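Local coordinates for lipase-esterase related protein (Clostridium acetobutylicum, PDB 3E0X), which is of uncharacterised function but probably acts as a hydrolase of the alpha/beta hydrolase fold, and in this crystal holds ortho-xylene in a pocket, at residues I187-A193 with V214-L219; M4-V8 with L47-G51; F128-Y133 with L172-K176; E34-L39 with A234-A238; Q83-I89 with N108-V113. One frame throughout, in Å; residues are numbered along the deposited sequence. Where two conformers were deposited one is given.

Contact 1 of 5, residues I187-A193 with V214-L219; sequences IDIPVKA and VENSEL
Val191 and Val214 meet branch to branch, their side chains crossing at about a right angle, with Val191 CG2 3.7 Å from Val214 CG1. In Val191, CG1 stands anti to the backbone N (chi1 173°), which leaves CG2 beside that N to touch Val214. The other methyl of the partner, Val214 CG2, makes a looser approach to Ile187 CD1 at 4.3 Å. Pro190 and Asn216 pass at a slant, and in the conformer modelled Asn216 ND2 lies 3.4 Å from Pro190 CG. Strand segments 191-193 and 217-219 run parallel, 14° apart in direction; they belong to strands 191-196 and 217-222, which helix 204-213 connects in a beta-alpha-beta unit at one margin of the alpha/beta hydrolase sheet. Val191 N donates to Asn216 O at 3.0 Å, Glu218 N returns a bond to Val191 O, and Ala193 N reaches Glu218 O at 2.9 Å. On one face the aliphatic part of Lys192 lies against Glu218, with Lys192 CG 3.9 Å from Glu218 CB; the lysine runs on extended to a salt bridge with Glu240, while Glu218 bends away. On the other face Ala193 CB touches Leu219 CD1 at 3.9 Å. Where the segments diverge ahead of the strands, one water donates to Ile187 O and Ile189 O and accepts from Asn216 N.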
# COMPACT_ATOMS: atom_id res chain seq x y z
N ILE A 187 -15.10 -6.04 -8.18
CA ILE A 187 -13.77 -6.52 -8.52
C ILE A 187 -13.86 -7.97 -9.00
O ILE A 187 -14.35 -8.83 -8.26
CB ILE A 187 -12.80 -6.39 -7.33
CG1 ILE A 187 -12.53 -4.91 -7.03
CG2 ILE A 187 -11.50 -7.14 -7.63
CD1 ILE A 187 -11.75 -4.62 -5.73
N ASP A 188 -13.34 -8.21 -10.21
CA ASP A 188 -13.44 -9.51 -10.90
C ASP A 188 -12.30 -10.49 -10.57
O ASP A 188 -12.40 -11.69 -10.81
CB ASP A 188 -13.42 -9.31 -12.43
CG ASP A 188 -14.61 -8.51 -12.97
OD1 ASP A 188 -15.76 -8.72 -12.51
OD2 ASP A 188 -14.38 -7.71 -13.91
N ILE A 189 -11.18 -9.95 -10.10
CA ILE A 189 -9.94 -10.72 -9.89
C ILE A 189 -9.77 -11.06 -8.42
O ILE A 189 -10.46 -10.48 -7.56
CB ILE A 189 -8.71 -9.92 -10.39
CG1 ILE A 189 -8.66 -8.54 -9.74
CG2 ILE A 189 -8.73 -9.84 -11.96
CD1 ILE A 189 -7.39 -7.77 -10.11
N PRO A 190 -8.87 -12.02 -8.11
CA PRO A 190 -8.62 -12.38 -6.69
C PRO A 190 -7.97 -11.25 -5.89
O PRO A 190 -7.08 -10.53 -6.38
CB PRO A 190 -7.72 -13.61 -6.77
CG PRO A 190 -7.87 -14.12 -8.24
CD PRO A 190 -8.11 -12.86 -9.05
N VAL A 191 -8.43 -11.09 -4.65
CA VAL A 191 -7.89 -10.07 -3.74
C VAL A 191 -7.55 -10.74 -2.44
O VAL A 191 -8.34 -11.54 -1.93
CB VAL A 191 -8.97 -8.99 -3.45
CG1 VAL A 191 -8.50 -8.02 -2.37
CG2 VAL A 191 -9.29 -8.20 -4.71
N LYS A 192 -6.35 -10.45 -1.91
CA LYS A 192 -6.00 -10.96 -0.57
C LYS A 192 -5.70 -9.79 0.34
O LYS A 192 -4.99 -8.87 -0.06
CB LYS A 192 -4.78 -11.89 -0.58
CG LYS A 192 -4.37 -12.40 0.78
CD LYS A 192 -3.43 -13.58 0.67
CE LYS A 192 -3.18 -14.15 2.05
NZ LYS A 192 -2.31 -15.36 1.98
N ALA A 193 -6.26 -9.80 1.55
CA ALA A 193 -5.95 -8.78 2.54
C ALA A 193 -5.04 -9.43 3.59
O ALA A 193 -5.29 -10.59 3.99
CB ALA A 193 -7.22 -8.26 3.17
N VAL A 214 -15.45 -8.71 -1.67
CA VAL A 214 -14.85 -9.19 -2.91
C VAL A 214 -15.18 -10.68 -3.06
O VAL A 214 -14.95 -11.47 -2.15
CB VAL A 214 -13.31 -8.97 -2.91
CG1 VAL A 214 -12.69 -9.54 -4.21
CG2 VAL A 214 -12.98 -7.47 -2.72
N GLU A 215 -15.72 -11.06 -4.23
CA GLU A 215 -16.20 -12.43 -4.43
C GLU A 215 -15.09 -13.47 -4.30
O GLU A 215 -15.29 -14.50 -3.65
CB GLU A 215 -16.90 -12.55 -5.79
CG GLU A 215 -17.47 -13.95 -6.11
CD GLU A 215 -18.58 -14.38 -5.14
OE1 GLU A 215 -19.32 -13.50 -4.62
OE2 GLU A 215 -18.72 -15.61 -4.89
N ASN A 216 -13.95 -13.21 -4.95
CA ASN A 216 -12.81 -14.12 -4.88
C ASN A 216 -11.74 -13.49 -3.99
O ASN A 216 -10.97 -12.64 -4.42
CB ASN A 216 -12.26 -14.43 -6.27
CG ASN A 216 -11.20 -15.52 -6.27
OD1 ASN A 216 -10.85 -16.06 -5.21
ND2 ASN A 216 -10.70 -15.86 -7.44
N SER A 217 -11.73 -13.88 -2.72
CA SER A 217 -10.91 -13.18 -1.75
C SER A 217 -10.33 -14.08 -0.67
O SER A 217 -10.85 -15.17 -0.39
CB SER A 217 -11.71 -12.04 -1.11
OG SER A 217 -12.80 -12.56 -0.37
N GLU A 218 -9.23 -13.61 -0.08
CA GLU A 218 -8.55 -14.32 0.99
C GLU A 218 -8.19 -13.31 2.06
O GLU A 218 -8.03 -12.13 1.77
CB GLU A 218 -7.25 -14.97 0.50
CG GLU A 218 -7.42 -15.90 -0.71
CD GLU A 218 -8.12 -17.20 -0.40
OE1 GLU A 218 -8.33 -17.53 0.79
OE2 GLU A 218 -8.45 -17.90 -1.38
N LEU A 219 -8.02 -13.79 3.29
CA LEU A 219 -7.67 -12.92 4.40
C LEU A 219 -6.66 -13.63 5.28
O LEU A 219 -6.87 -14.81 5.63
CB LEU A 219 -8.93 -12.54 5.18
CG LEU A 219 -8.69 -11.86 6.52
CD1 LEU A 219 -8.10 -10.46 6.32
CD2 LEU A 219 -10.01 -11.81 7.27
O HOH W 1 -13.14 -11.19 -7.13
O HOH W 2 -16.08 -8.99 -6.31
O HOH W 3 -11.34 -14.22 -9.97

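Contact 2 of 5, residues M4-V8 with L47-G51; sequences MLHYV and LDLKG
The His6 ring and the Asp48 carboxylate lie side by side and point the same way, their planes 29° apart. Asp48 OD2 sits at the ring's edge, near its plane, 3.0 Å from His6 CD2, so the oxygen faces a ring carbon. His6 CG stands anti to the backbone N (chi1 169°), which sets that edge beside the carboxylate. Both carboxylate oxygens are gripped from elsewhere: Leu29 N donates to OD1 and Glu54 N to OD2, which fixes the group's rotation. The Tyr7 ring takes Leu5 O of its own segment in plane at its edge. The backbones are tied by Asp48 N donating to His6 O at 2.9 Å, a nearly straight bond (176° at the hydrogen). Leu5 packs against the second segment, its CD2 3.5 Å from Asp48 O and equally near Lys50 N. Its CB packs on Leu47 CD1 at 3.8 Å, in the Leu47 conformer modelled. Tyr7 and Leu47 form an antiparallel, non-hydrogen-bonded pair. That pairing joins strand 7-11 to strand 43-47, the single antiparallel neighbourhood at the margin of an otherwise parallel sheet, consistent with the alpha/beta hydrolase fold.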
# COMPACT_ATOMS: atom_id res chain seq x y z
N MSE A 4 6.53 9.67 -16.35
CA MSE A 4 6.22 8.47 -15.60
C MSE A 4 6.70 8.62 -14.16
O MSE A 4 7.68 9.32 -13.86
CB MSE A 4 6.85 7.21 -16.24
CG MSE A 4 6.27 6.77 -17.61
SE MSE A 4 4.44 6.10 -17.63
CE MSE A 4 3.63 7.77 -18.16
N LEU A 5 6.00 7.95 -13.26
CA LEU A 5 6.45 7.86 -11.90
C LEU A 5 7.82 7.19 -11.80
O LEU A 5 8.17 6.32 -12.61
CB LEU A 5 5.42 7.06 -11.09
CG LEU A 5 4.03 7.67 -11.00
CD1 LEU A 5 3.09 6.63 -10.45
CD2 LEU A 5 4.08 8.94 -10.13
N HIS A 6 8.60 7.60 -10.80
CA HIS A 6 9.86 6.96 -10.49
C HIS A 6 9.58 5.56 -9.94
O HIS A 6 8.59 5.35 -9.23
CB HIS A 6 10.59 7.77 -9.42
CG HIS A 6 11.78 7.07 -8.83
ND1 HIS A 6 12.97 6.91 -9.52
CD2 HIS A 6 11.96 6.49 -7.62
CE1 HIS A 6 13.83 6.25 -8.75
NE2 HIS A 6 13.24 5.99 -7.59
N TYR A 7 10.43 4.61 -10.26
CA TYR A 7 10.32 3.29 -9.69
C TYR A 7 11.71 2.68 -9.58
O TYR A 7 12.68 3.15 -10.23
CB TYR A 7 9.44 2.37 -10.56
CG TYR A 7 10.06 2.04 -11.90
CD1 TYR A 7 10.81 0.88 -12.08
CD2 TYR A 7 9.90 2.89 -12.98
CE1 TYR A 7 11.40 0.58 -13.32
CE2 TYR A 7 10.46 2.60 -14.21
CZ TYR A 7 11.21 1.44 -14.38
OH TYR A 7 11.78 1.16 -15.62
N VAL A 8 11.78 1.63 -8.78
CA VAL A 8 12.97 0.79 -8.62
C VAL A 8 12.62 -0.62 -9.12
O VAL A 8 11.52 -1.13 -8.80
CB VAL A 8 13.41 0.75 -7.13
CG1 VAL A 8 14.48 -0.29 -6.91
CG2 VAL A 8 13.95 2.11 -6.70
N LEU A 47 7.09 1.41 -6.90
CA LEU A 47 6.71 2.73 -7.39
C LEU A 47 6.85 3.82 -6.32
O LEU A 47 6.49 3.55 -5.17
CB LEU A 47 5.22 2.63 -7.76
CG LEU A 47 4.62 3.45 -8.89
CD1 LEU A 47 5.51 3.39 -10.12
CD2 LEU A 47 3.19 2.97 -9.21
N ASP A 48 7.29 5.02 -6.68
CA ASP A 48 7.07 6.18 -5.81
C ASP A 48 5.84 6.92 -6.33
O ASP A 48 5.77 7.34 -7.51
CB ASP A 48 8.28 7.13 -5.82
CG ASP A 48 9.38 6.73 -4.83
OD1 ASP A 48 9.09 6.11 -3.79
OD2 ASP A 48 10.55 7.11 -5.10
N LEU A 49 4.84 7.08 -5.47
CA LEU A 49 3.66 7.86 -5.87
C LEU A 49 4.05 9.32 -6.07
O LEU A 49 5.01 9.80 -5.48
CB LEU A 49 2.54 7.75 -4.81
CG LEU A 49 1.96 6.35 -4.58
CD1 LEU A 49 1.05 6.34 -3.34
CD2 LEU A 49 1.23 5.91 -5.86
N LYS A 50 3.28 10.04 -6.87
CA LYS A 50 3.59 11.43 -7.18
C LYS A 50 3.76 12.22 -5.89
O LYS A 50 2.96 12.11 -4.95
CB LYS A 50 2.47 12.00 -8.06
CG LYS A 50 2.66 13.44 -8.58
CD LYS A 50 1.55 13.74 -9.67
CE LYS A 50 1.43 15.18 -10.01
NZ LYS A 50 0.41 15.87 -9.21
N GLY A 51 4.83 13.00 -5.85
CA GLY A 51 5.15 13.81 -4.69
C GLY A 51 5.86 13.10 -3.55
O GLY A 51 6.14 13.72 -2.52

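Contact 3 of 5, residues F128-Y133 with L172-K176; sequences FMEKIY and LIACK
Leu172 reaches from its helix into a cluster of side chains on helix 126-133, and can be followed outward. Its CB lies 4.3 Å from the selenium (SE) of selenomethionine Met129. CG follows anti to the carbonyl carbon (chi1 -71°), and beyond it CD1 does most of the touching: Ile132 CD1 is 3.6 Å from Leu172 CD1, and Phe128 CZ meets the same methyl at 3.7 Å. Both Phe128 and Ile132 cross the leucine at about a right angle. Met129, bent at chi2 and chi3, curls its CE back to within 3.7 Å of Leu172 O and also against Lys176 CB at 3.8 Å. The other branch of Ile132 meets the next residue: Ile132 and Ile173 slide past each other in opposite directions, Ile132 CG2 touching Ile173 CG1 at 3.7 Å. Tyr133 also approaches Ile173 and Lys176, but in one of two conformers and with an implausibly close lysine carbon, so that pairing is doubtful. The helix segments run at 122° with axes 10.8 Å apart, a separation spanned by side chains from both helices. Both helices belong to the helical region between strands 109-115 and 191-196, where many alpha/beta hydrolases carry a cap over the pocket; Leu172 comes near the bound ortho-xylene.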
# COMPACT_ATOMS: atom_id res chain seq x y z
N PHE A 128 -6.67 12.26 16.82
CA PHE A 128 -5.57 12.26 15.86
C PHE A 128 -5.95 13.00 14.58
O PHE A 128 -5.19 13.84 14.08
CB PHE A 128 -5.17 10.82 15.56
CG PHE A 128 -4.05 10.68 14.57
CD1 PHE A 128 -2.78 11.15 14.86
CD2 PHE A 128 -4.26 10.00 13.38
CE1 PHE A 128 -1.75 10.98 13.98
CE2 PHE A 128 -3.21 9.82 12.46
CZ PHE A 128 -1.94 10.31 12.77
N MSE A 129 -7.11 12.66 14.02
CA MSE A 129 -7.54 13.30 12.79
C MSE A 129 -7.89 14.77 12.98
O MSE A 129 -7.69 15.56 12.07
CB MSE A 129 -8.68 12.54 12.13
CG MSE A 129 -8.26 11.14 11.64
SE MSE A 129 -6.75 11.23 10.39
CE MSE A 129 -7.57 12.38 9.04
N GLU A 130 -8.42 15.14 14.14
CA GLU A 130 -8.64 16.57 14.44
C GLU A 130 -7.33 17.33 14.34
O GLU A 130 -7.27 18.41 13.76
CB GLU A 130 -9.25 16.75 15.84
CG GLU A 130 -9.47 18.21 16.25
CD GLU A 130 -10.77 18.80 15.69
OE1 GLU A 130 -11.71 18.03 15.42
OE2 GLU A 130 -10.85 20.04 15.56
N LYS A 131 -6.28 16.77 14.93
CA LYS A 131 -4.96 17.39 14.83
C LYS A 131 -4.53 17.52 13.37
O LYS A 131 -4.03 18.57 12.97
CB LYS A 131 -3.90 16.64 15.64
CG LYS A 131 -4.17 16.69 17.15
CD LYS A 131 -3.35 15.67 17.92
CE LYS A 131 -3.84 15.51 19.37
NZ LYS A 131 -3.09 14.45 20.08
N ILE A 132 -4.73 16.46 12.58
CA ILE A 132 -4.35 16.47 11.17
C ILE A 132 -5.09 17.60 10.44
O ILE A 132 -4.49 18.33 9.63
CB ILE A 132 -4.69 15.09 10.51
CG1 ILE A 132 -3.76 13.96 11.01
CG2 ILE A 132 -4.64 15.15 8.94
CD1 ILE A 132 -2.29 14.17 10.73
N TYR A 133 -6.39 17.74 10.71
CA TYR A 133 -7.16 18.84 10.11
C TYR A 133 -6.66 20.21 10.51
O TYR A 133 -6.89 21.20 9.79
CB TYR A 133 -8.66 18.75 10.43
CG TYR A 133 -9.31 17.58 9.77
CD1 TYR A 133 -9.06 17.28 8.42
CD2 TYR A 133 -10.20 16.76 10.48
CE1 TYR A 133 -9.65 16.22 7.81
CE2 TYR A 133 -10.79 15.68 9.87
CZ TYR A 133 -10.51 15.42 8.53
OH TYR A 133 -11.08 14.37 7.87
N LEU A 172 -3.20 11.34 4.91
CA LEU A 172 -4.19 10.91 5.92
C LEU A 172 -5.57 11.51 5.65
O LEU A 172 -6.59 10.86 5.86
CB LEU A 172 -3.73 11.23 7.34
CG LEU A 172 -2.57 10.37 7.84
CD1 LEU A 172 -1.98 10.93 9.13
CD2 LEU A 172 -2.96 8.90 7.99
N ILE A 173 -5.59 12.75 5.14
CA ILE A 173 -6.86 13.35 4.72
C ILE A 173 -7.44 12.56 3.53
O ILE A 173 -8.65 12.26 3.52
CB ILE A 173 -6.69 14.87 4.38
CG1 ILE A 173 -6.38 15.64 5.68
CG2 ILE A 173 -7.92 15.40 3.65
CD1 ILE A 173 -5.95 17.11 5.50
N ALA A 174 -6.59 12.19 2.57
CA ALA A 174 -7.06 11.36 1.44
C ALA A 174 -7.66 10.05 1.97
O ALA A 174 -8.73 9.60 1.49
CB ALA A 174 -5.91 11.08 0.47
N CYS A 175 -7.02 9.48 3.00
CA CYS A 175 -7.55 8.23 3.56
C CYS A 175 -8.87 8.42 4.27
O CYS A 175 -9.76 7.57 4.16
CB CYS A 175 -6.54 7.61 4.53
SG CYS A 175 -5.12 6.88 3.67
N LYS A 176 -9.02 9.53 4.99
CA LYS A 176 -10.28 9.78 5.68
C LYS A 176 -11.42 10.01 4.67
O LYS A 176 -12.58 9.71 4.97
CB LYS A 176 -10.15 10.94 6.66
CG LYS A 176 -11.47 11.24 7.34
CD LYS A 176 -11.37 12.08 8.59
CE LYS A 176 -12.79 12.33 9.08
NZ LYS A 176 -13.00 13.67 9.68

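Contact 4 of 5, residues E34-L39 with A234-A238; sequences ELEKYL and AKGVA
Tyr38 lays one ring face on Lys235, joining the loop after strand 18-22 to the first turns of helix 234-242, the last helix of the alpha/beta hydrolase fold in this chain. Lys235 CB makes a CH-pi contact, 3.9 Å from the centroid of the Tyr38 ring and 14° off its normal, and the two side chains cross at about a right angle. The opposite ring face is met by Lys37 CB, 4.1 Å above the Tyr38 plane and offset toward the rim. At the base of the Tyr38 side chain the packing is tight: Tyr38 CB stands 3.3 Å from Ala238 CB. The helix presents alanines here, and Ala234 CB likewise comes within 3.6 Å of Glu34 CB. Leu35, whose CG is anti to the backbone N (chi1 -174°), lays CD1 against the helix: it lies 3.4 Å from Ala234 O and 3.7 Å from Val237 CG1. Leu39 adds CD2 against Ala238 CB. Further out, Leu35 also packs on Phe21 and Leu115, side chains of the central sheet. On the loop side Glu34 accepts from Tyr157 OH through OE2. That same oxygen forms a salt bridge within the loop: Lys37 NZ meets Glu34 OE2 at 3.0 Å, on the syn side and 24° out of the carboxylate plane.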
# COMPACT_ATOMS: atom_id res chain seq x y z
N GLU A 34 12.48 -4.37 3.45
CA GLU A 34 12.59 -5.72 4.00
C GLU A 34 11.78 -6.73 3.21
O GLU A 34 12.25 -7.81 2.94
CB GLU A 34 12.16 -5.77 5.47
CG GLU A 34 13.11 -5.07 6.39
CD GLU A 34 14.57 -5.54 6.26
OE1 GLU A 34 14.85 -6.72 6.53
OE2 GLU A 34 15.43 -4.70 5.92
N LEU A 35 10.57 -6.34 2.80
CA LEU A 35 9.67 -7.27 2.13
C LEU A 35 10.27 -7.72 0.81
O LEU A 35 10.19 -8.90 0.44
CB LEU A 35 8.32 -6.60 1.92
CG LEU A 35 7.23 -7.50 1.36
CD1 LEU A 35 6.95 -8.64 2.32
CD2 LEU A 35 5.97 -6.73 1.05
N GLU A 36 10.93 -6.80 0.11
CA GLU A 36 11.52 -7.16 -1.17
C GLU A 36 12.62 -8.23 -1.03
O GLU A 36 12.87 -8.99 -1.97
CB GLU A 36 12.02 -5.92 -1.93
CG GLU A 36 13.25 -5.28 -1.35
CD GLU A 36 13.62 -4.02 -2.07
OE1 GLU A 36 12.82 -3.05 -2.02
OE2 GLU A 36 14.68 -3.98 -2.71
N LYS A 37 13.23 -8.35 0.15
CA LYS A 37 14.27 -9.37 0.33
C LYS A 37 13.77 -10.82 0.21
O LYS A 37 14.57 -11.74 -0.04
CB LYS A 37 14.98 -9.18 1.68
CG LYS A 37 15.67 -7.83 1.84
CD LYS A 37 16.25 -7.73 3.25
CE LYS A 37 17.09 -6.48 3.41
NZ LYS A 37 17.60 -6.40 4.80
N TYR A 38 12.46 -11.03 0.36
CA TYR A 38 11.87 -12.38 0.40
C TYR A 38 11.09 -12.69 -0.87
O TYR A 38 10.48 -13.76 -1.01
CB TYR A 38 10.98 -12.55 1.66
CG TYR A 38 11.78 -12.25 2.92
CD1 TYR A 38 12.61 -13.23 3.48
CD2 TYR A 38 11.75 -10.99 3.52
CE1 TYR A 38 13.40 -12.95 4.62
CE2 TYR A 38 12.53 -10.71 4.66
CZ TYR A 38 13.35 -11.70 5.19
OH TYR A 38 14.12 -11.47 6.32
N LEU A 39 11.15 -11.76 -1.82
CA LEU A 39 10.39 -11.88 -3.07
C LEU A 39 11.29 -11.81 -4.30
O LEU A 39 10.86 -11.41 -5.40
CB LEU A 39 9.31 -10.80 -3.11
CG LEU A 39 8.23 -10.98 -2.03
CD1 LEU A 39 7.33 -9.76 -1.90
CD2 LEU A 39 7.42 -12.25 -2.32
N ALA A 234 8.49 -9.14 7.70
CA ALA A 234 8.55 -9.17 6.24
C ALA A 234 8.57 -10.61 5.71
O ALA A 234 7.95 -10.91 4.68
CB ALA A 234 9.76 -8.42 5.76
N LYS A 235 9.28 -11.50 6.39
CA LYS A 235 9.37 -12.89 5.93
C LYS A 235 7.99 -13.54 5.95
O LYS A 235 7.61 -14.23 5.00
CB LYS A 235 10.36 -13.66 6.79
CG LYS A 235 10.59 -15.10 6.33
CD LYS A 235 11.57 -15.84 7.25
CE LYS A 235 11.92 -17.18 6.63
NZ LYS A 235 12.70 -18.08 7.54
N GLY A 236 7.23 -13.31 7.02
CA GLY A 236 5.91 -13.94 7.14
C GLY A 236 4.94 -13.32 6.13
O GLY A 236 4.13 -14.02 5.51
N VAL A 237 5.03 -12.00 5.95
CA VAL A 237 4.17 -11.35 4.95
C VAL A 237 4.49 -11.90 3.54
O VAL A 237 3.56 -12.22 2.76
CB VAL A 237 4.32 -9.83 5.01
CG1 VAL A 237 3.63 -9.16 3.82
CG2 VAL A 237 3.78 -9.30 6.32
N ALA A 238 5.77 -12.03 3.22
CA ALA A 238 6.14 -12.56 1.90
C ALA A 238 5.61 -13.97 1.69
O ALA A 238 5.17 -14.29 0.59
CB ALA A 238 7.64 -12.50 1.67

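Contact 5 of 5, residues Q83-I89 with N108-V113; sequences QKNITLI and NVRKVV
Strands 86-89 and 109-113 pair in parallel in the interior of the central sheet, with Leu88 beside Val112 and Ile89 beside Val113. They belong to a beta-alpha-beta unit with helix 93-102 as the crossover. The ladder starts with Ile86 N donating to Asn108 O at 3.0 Å, and Arg110 N reaches Ile86 O at 2.8 Å. Ahead of it, Lys84 CD lies 3.5 Å from Asn108 OD1, and one water accepts from both Lys84 NZ and Asn108 ND2. A beta bulge follows Ile86, which pairs with Val109 while Thr87 pairs with Lys111, so the register moves by one residue at Arg110. Beyond it, Leu88 N meets Lys111 O, and Val113 N bonds Leu88 O at 2.7 Å. Leu88 CD1 touches two valine methyls on the neighbouring strand, 3.8 Å from Val109 CG1 and as far from Val112 CG2. On the other face, near the bulge, a water donates to Asn85 OD1, accepts from Lys111 NZ and also bonds Thr87 OG1. Asn85 OD1 lies 3.5 Å from Arg110 CG, the side chains crossing at about a right angle. Helices 63-76 and 93-102 cover the Leu88 face, Phe244 and Ile245 pack on the Thr87 face, and strands 18-22 and 191-196 flank the pair.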
# COMPACT_ATOMS: atom_id res chain seq x y z
N GLN A 83 3.81 -6.69 -19.67
CA GLN A 83 3.79 -7.76 -18.68
C GLN A 83 2.36 -8.27 -18.57
O GLN A 83 1.44 -7.49 -18.42
CB GLN A 83 4.30 -7.26 -17.32
CG GLN A 83 5.80 -6.98 -17.28
CD GLN A 83 6.66 -8.24 -17.34
OE1 GLN A 83 7.90 -8.15 -17.30
NE2 GLN A 83 6.02 -9.40 -17.41
N LYS A 84 2.19 -9.58 -18.65
CA LYS A 84 0.86 -10.17 -18.72
C LYS A 84 0.31 -10.70 -17.40
O LYS A 84 -0.87 -11.07 -17.33
CB LYS A 84 0.86 -11.28 -19.78
CG LYS A 84 1.24 -10.83 -21.21
CD LYS A 84 0.30 -9.82 -21.82
CE LYS A 84 0.85 -9.42 -23.21
NZ LYS A 84 0.16 -8.24 -23.82
N ASN A 85 1.15 -10.75 -16.37
CA ASN A 85 0.72 -11.29 -15.07
C ASN A 85 1.18 -10.42 -13.91
O ASN A 85 2.11 -10.78 -13.16
CB ASN A 85 1.23 -12.74 -14.90
CG ASN A 85 0.71 -13.38 -13.63
OD1 ASN A 85 -0.33 -13.00 -13.11
ND2 ASN A 85 1.46 -14.36 -13.12
N ILE A 86 0.51 -9.29 -13.75
CA ILE A 86 0.84 -8.33 -12.70
C ILE A 86 -0.00 -8.55 -11.45
O ILE A 86 -1.24 -8.61 -11.53
CB ILE A 86 0.69 -6.86 -13.19
CG1 ILE A 86 1.57 -6.61 -14.41
CG2 ILE A 86 1.09 -5.88 -12.10
CD1 ILE A 86 1.29 -5.28 -15.11
N THR A 87 0.68 -8.67 -10.30
CA THR A 87 0.03 -8.63 -9.00
C THR A 87 0.37 -7.31 -8.35
O THR A 87 1.54 -6.93 -8.30
CB THR A 87 0.51 -9.79 -8.09
OG1 THR A 87 0.20 -11.04 -8.72
CG2 THR A 87 -0.16 -9.74 -6.71
N LEU A 88 -0.65 -6.60 -7.90
CA LEU A 88 -0.44 -5.35 -7.19
C LEU A 88 -0.35 -5.62 -5.71
O LEU A 88 -1.14 -6.41 -5.16
CB LEU A 88 -1.60 -4.37 -7.44
CG LEU A 88 -1.95 -4.09 -8.89
CD1 LEU A 88 -3.14 -3.10 -8.91
CD2 LEU A 88 -0.76 -3.55 -9.66
N ILE A 89 0.62 -4.99 -5.06
CA ILE A 89 0.84 -5.11 -3.62
C ILE A 89 0.74 -3.70 -3.06
O ILE A 89 1.64 -2.91 -3.31
CB ILE A 89 2.29 -5.65 -3.34
CG1 ILE A 89 2.55 -6.98 -4.07
CG2 ILE A 89 2.55 -5.74 -1.85
CD1 ILE A 89 1.76 -8.15 -3.56
N ASN A 108 -3.95 -6.56 -17.80
CA ASN A 108 -2.79 -7.30 -17.28
C ASN A 108 -2.68 -7.39 -15.76
O ASN A 108 -1.77 -8.04 -15.25
CB ASN A 108 -1.47 -6.80 -17.90
CG ASN A 108 -1.46 -6.90 -19.43
OD1 ASN A 108 -2.03 -7.83 -20.03
ND2 ASN A 108 -0.81 -5.93 -20.07
N VAL A 109 -3.60 -6.74 -15.04
CA VAL A 109 -3.60 -6.81 -13.59
C VAL A 109 -4.44 -8.03 -13.22
O VAL A 109 -5.64 -8.07 -13.50
CB VAL A 109 -4.17 -5.52 -12.96
CG1 VAL A 109 -4.35 -5.72 -11.45
CG2 VAL A 109 -3.22 -4.36 -13.23
N ARG A 110 -3.78 -9.02 -12.62
CA ARG A 110 -4.41 -10.33 -12.42
C ARG A 110 -4.81 -10.62 -10.97
O ARG A 110 -5.71 -11.43 -10.72
CB ARG A 110 -3.51 -11.45 -12.93
CG ARG A 110 -3.13 -11.31 -14.42
CD ARG A 110 -4.33 -11.40 -15.37
NE ARG A 110 -4.95 -12.72 -15.24
CZ ARG A 110 -6.26 -12.94 -15.07
NH1 ARG A 110 -7.13 -11.93 -15.07
NH2 ARG A 110 -6.69 -14.19 -14.90
N LYS A 111 -4.14 -9.99 -10.01
CA LYS A 111 -4.44 -10.19 -8.58
C LYS A 111 -4.04 -8.93 -7.84
O LYS A 111 -3.17 -8.17 -8.28
CB LYS A 111 -3.63 -11.34 -7.99
CG LYS A 111 -3.96 -12.70 -8.56
CD LYS A 111 -3.23 -13.79 -7.77
CE LYS A 111 -3.55 -15.19 -8.36
NZ LYS A 111 -3.15 -15.23 -9.80
N VAL A 112 -4.63 -8.75 -6.67
CA VAL A 112 -4.26 -7.63 -5.81
C VAL A 112 -4.12 -8.07 -4.36
O VAL A 112 -4.88 -8.91 -3.89
CB VAL A 112 -5.32 -6.49 -5.93
CG1 VAL A 112 -5.23 -5.50 -4.78
CG2 VAL A 112 -5.25 -5.84 -7.30
N VAL A 113 -3.12 -7.50 -3.67
CA VAL A 113 -2.97 -7.70 -2.24
C VAL A 113 -3.05 -6.34 -1.54
O VAL A 113 -2.34 -5.39 -1.91
CB VAL A 113 -1.59 -8.30 -1.93
CG1 VAL A 113 -1.38 -8.43 -0.43
CG2 VAL A 113 -1.44 -9.67 -2.61
O HOH W 4 -2.74 -10.25 -19.23
O HOH W 5 0.19 -5.86 -22.73
O HOH W 6 -1.23 -12.82 -10.50

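Contacts 1, 2 and 5 lie along one sheet. Contacts 1 and 5 are neighbours, centres 12 Å apart, sharing a probable bond of 2.9 Å from Lys192 N to Val112 O, whereas contact 2 sits toward the opposite margin, its centre 26 Å from that of contact 1. Contact 4 comes within about 5 Å of contact 5, nearest atoms. Contact 3 stands apart, its centre 30 Å from contact 5, yet comes nearest the ligand: the Leu172 side chain is about 5 Å from ortho-xylene, against about 9 Å for Leu49 of contact 2. That pocket includes Ser92, in a probable nucleophile elbow following strand 86-91 of contact 5, and His227.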